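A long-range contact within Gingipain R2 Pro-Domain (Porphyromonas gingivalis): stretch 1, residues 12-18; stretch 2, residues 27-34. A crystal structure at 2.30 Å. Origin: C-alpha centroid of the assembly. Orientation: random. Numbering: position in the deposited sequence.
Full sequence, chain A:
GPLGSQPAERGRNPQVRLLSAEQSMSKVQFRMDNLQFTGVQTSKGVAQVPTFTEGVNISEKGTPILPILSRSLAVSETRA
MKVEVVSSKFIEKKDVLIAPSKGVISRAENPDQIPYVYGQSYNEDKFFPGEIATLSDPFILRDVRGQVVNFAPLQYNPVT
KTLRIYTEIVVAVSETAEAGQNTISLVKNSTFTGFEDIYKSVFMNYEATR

Stretch 1 12-18: RNPQVRL
Stretch 2, residues 27-34: KVQFRMDN

How do the backbones meet? They run antiparallel, Arg 17 (phi/psi -140/150) facing Gln 29 (-105/130) with CA atoms 5.3 Å apart. Arg 17 N donates to Gln 29 O at 3.1 Å, and Gln 29 N to Arg 17 O at 2.9 Å. Leu 18 and Val 28 form the next, non-hydrogen-bonded pair, CA to CA 4.7 Å.

What does Arg 17 cover? With chi1 p and chi2 and chi3 t, it carries its guanidinium over extended Gln 29 (chi1 and chi2 t): Arg 17 CZ lies 3.2 Å from Gln 29 NE2, which sits over one guanidinium face. Both groups are donors, so no hydrogen bond forms. Arg 17 NH1 lies 3.6 Å from Arg 31 NH1, a like-charge pair.

Why does Gln 15, with the largest covered area, suit this place? A type I turn from Asn 13 to Val 16 places it (-84/-11) beside Arg 31, CB to CB 3.5 Å. Its m, t side chain lets Gln 15 NE2 donate to Asp 33 OD2 at 3.0 Å. Asn 13 ND2 donates to Arg 31 O at 3.2 Å, while Asn 13 OD1 accepts from Gln 15 N at 3.0 Å.

What is buried? Val 16 (chi1 t) sets CG2 3.9 Å from Phe 30 CD2; Leu 18 CD1 lies 4.3 Å from Val 28 CG2. Apolar side chains pack here without needing polar partners.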

# COMPACT_ATOMS: atom_id res chain seq x y z
N ARG A 12 1.07 -15.81 7.70
CA ARG A 12 1.48 -16.67 6.59
C ARG A 12 1.53 -18.13 7.01
O ARG A 12 2.08 -18.44 8.07
CB ARG A 12 2.85 -16.25 6.04
CG ARG A 12 3.10 -16.71 4.62
CD ARG A 12 4.58 -16.71 4.26
NE ARG A 12 5.12 -18.07 4.19
CZ ARG A 12 5.96 -18.60 5.07
NH1 ARG A 12 6.41 -19.84 4.91
NH2 ARG A 12 6.36 -17.90 6.12
N ASN A 13 0.98 -19.03 6.17
CA ASN A 13 1.01 -20.47 6.44
C ASN A 13 2.40 -21.01 6.08
O ASN A 13 2.79 -20.93 4.91
CB ASN A 13 -0.11 -21.20 5.68
CG ASN A 13 -0.34 -22.64 6.08
OD1 ASN A 13 0.59 -23.40 6.39
ND2 ASN A 13 -1.57 -23.08 6.00
N PRO A 14 3.19 -21.51 7.07
CA PRO A 14 4.55 -21.98 6.77
C PRO A 14 4.60 -23.32 6.04
O PRO A 14 5.63 -23.67 5.47
CB PRO A 14 5.21 -22.11 8.15
CG PRO A 14 4.23 -21.53 9.14
CD PRO A 14 2.89 -21.66 8.51
N GLN A 15 3.49 -24.07 6.07
CA GLN A 15 3.37 -25.39 5.46
C GLN A 15 3.04 -25.29 3.95
O GLN A 15 3.16 -26.29 3.23
CB GLN A 15 2.35 -26.24 6.22
CG GLN A 15 2.77 -26.54 7.66
CD GLN A 15 2.09 -27.76 8.23
OE1 GLN A 15 2.35 -28.90 7.83
NE2 GLN A 15 1.24 -27.55 9.24
N VAL A 16 2.67 -24.09 3.47
CA VAL A 16 2.42 -23.84 2.04
C VAL A 16 3.78 -23.61 1.37
O VAL A 16 4.49 -22.67 1.75
CB VAL A 16 1.40 -22.69 1.79
CG1 VAL A 16 1.24 -22.40 0.30
CG2 VAL A 16 0.05 -23.03 2.40
N ARG A 17 4.17 -24.51 0.45
CA ARG A 17 5.47 -24.43 -0.22
C ARG A 17 5.40 -24.78 -1.71
O ARG A 17 4.57 -25.59 -2.13
CB ARG A 17 6.52 -25.32 0.48
CG ARG A 17 6.28 -26.83 0.47
CD ARG A 17 7.53 -27.56 0.94
NE ARG A 17 7.44 -29.02 0.78
CZ ARG A 17 7.35 -29.88 1.79
NH1 ARG A 17 7.33 -29.45 3.05
NH2 ARG A 17 7.27 -31.18 1.55
N LEU A 18 6.31 -24.16 -2.50
CA LEU A 18 6.47 -24.37 -3.93
C LEU A 18 7.31 -25.64 -4.12
O LEU A 18 8.49 -25.64 -3.77
CB LEU A 18 7.14 -23.13 -4.58
CG LEU A 18 7.45 -23.20 -6.08
CD1 LEU A 18 6.21 -22.94 -6.92
CD2 LEU A 18 8.55 -22.22 -6.44
N LYS A 27 4.13 -26.18 -9.29
CA LYS A 27 3.58 -27.20 -8.40
C LYS A 27 3.55 -26.62 -6.99
O LYS A 27 4.61 -26.34 -6.42
CB LYS A 27 4.39 -28.50 -8.48
CG LYS A 27 3.56 -29.76 -8.32
CD LYS A 27 4.41 -31.00 -8.57
CE LYS A 27 3.80 -32.24 -7.97
NZ LYS A 27 4.73 -33.40 -8.06
N VAL A 28 2.35 -26.36 -6.46
CA VAL A 28 2.18 -25.74 -5.15
C VAL A 28 1.52 -26.73 -4.19
O VAL A 28 0.49 -27.34 -4.51
CB VAL A 28 1.40 -24.39 -5.22
CG1 VAL A 28 1.33 -23.70 -3.86
CG2 VAL A 28 2.00 -23.44 -6.26
N GLN A 29 2.12 -26.88 -3.00
CA GLN A 29 1.63 -27.73 -1.94
C GLN A 29 1.00 -26.90 -0.83
O GLN A 29 1.59 -25.94 -0.34
CB GLN A 29 2.77 -28.61 -1.37
CG GLN A 29 2.44 -29.28 -0.03
CD GLN A 29 3.56 -30.15 0.48
OE1 GLN A 29 3.87 -31.20 -0.09
NE2 GLN A 29 4.18 -29.73 1.57
N PHE A 30 -0.21 -27.29 -0.44
CA PHE A 30 -0.93 -26.72 0.69
C PHE A 30 -0.98 -27.78 1.77
O PHE A 30 -1.23 -28.96 1.47
CB PHE A 30 -2.36 -26.27 0.32
CG PHE A 30 -3.26 -26.07 1.52
CD1 PHE A 30 -3.99 -27.14 2.05
CD2 PHE A 30 -3.34 -24.84 2.16
CE1 PHE A 30 -4.76 -26.98 3.21
CE2 PHE A 30 -4.14 -24.67 3.30
CZ PHE A 30 -4.84 -25.74 3.81
N ARG A 31 -0.79 -27.36 3.02
CA ARG A 31 -0.94 -28.22 4.18
C ARG A 31 -1.71 -27.45 5.24
O ARG A 31 -1.45 -26.26 5.44
CB ARG A 31 0.41 -28.75 4.68
CG ARG A 31 0.87 -30.00 3.95
CD ARG A 31 2.26 -30.42 4.38
NE ARG A 31 2.64 -31.70 3.80
CZ ARG A 31 3.85 -32.25 3.88
NH1 ARG A 31 4.83 -31.61 4.51
NH2 ARG A 31 4.10 -33.42 3.33
N MET A 32 -2.71 -28.11 5.85
CA MET A 32 -3.55 -27.51 6.88
C MET A 32 -2.71 -27.14 8.11
O MET A 32 -1.94 -27.97 8.61
CB MET A 32 -4.71 -28.44 7.27
CG MET A 32 -5.70 -27.82 8.27
SD MET A 32 -6.47 -26.28 7.68
CE MET A 32 -7.79 -26.96 6.67
N ASP A 33 -2.84 -25.90 8.57
CA ASP A 33 -2.08 -25.41 9.71
C ASP A 33 -2.99 -24.68 10.69
O ASP A 33 -3.75 -23.80 10.28
CB ASP A 33 -0.92 -24.52 9.24
CG ASP A 33 0.04 -24.14 10.35
OD1 ASP A 33 -0.07 -23.02 10.88
OD2 ASP A 33 0.90 -24.98 10.69
N ASN A 34 -2.90 -25.06 11.97
CA ASN A 34 -3.63 -24.50 13.12
C ASN A 34 -5.16 -24.36 12.86
O ASN A 34 -5.74 -23.30 13.11
CB ASN A 34 -3.01 -23.14 13.53
CG ASN A 34 -3.43 -22.62 14.89
OD1 ASN A 34 -3.73 -23.37 15.82
ND2 ASN A 34 -3.45 -21.31 15.03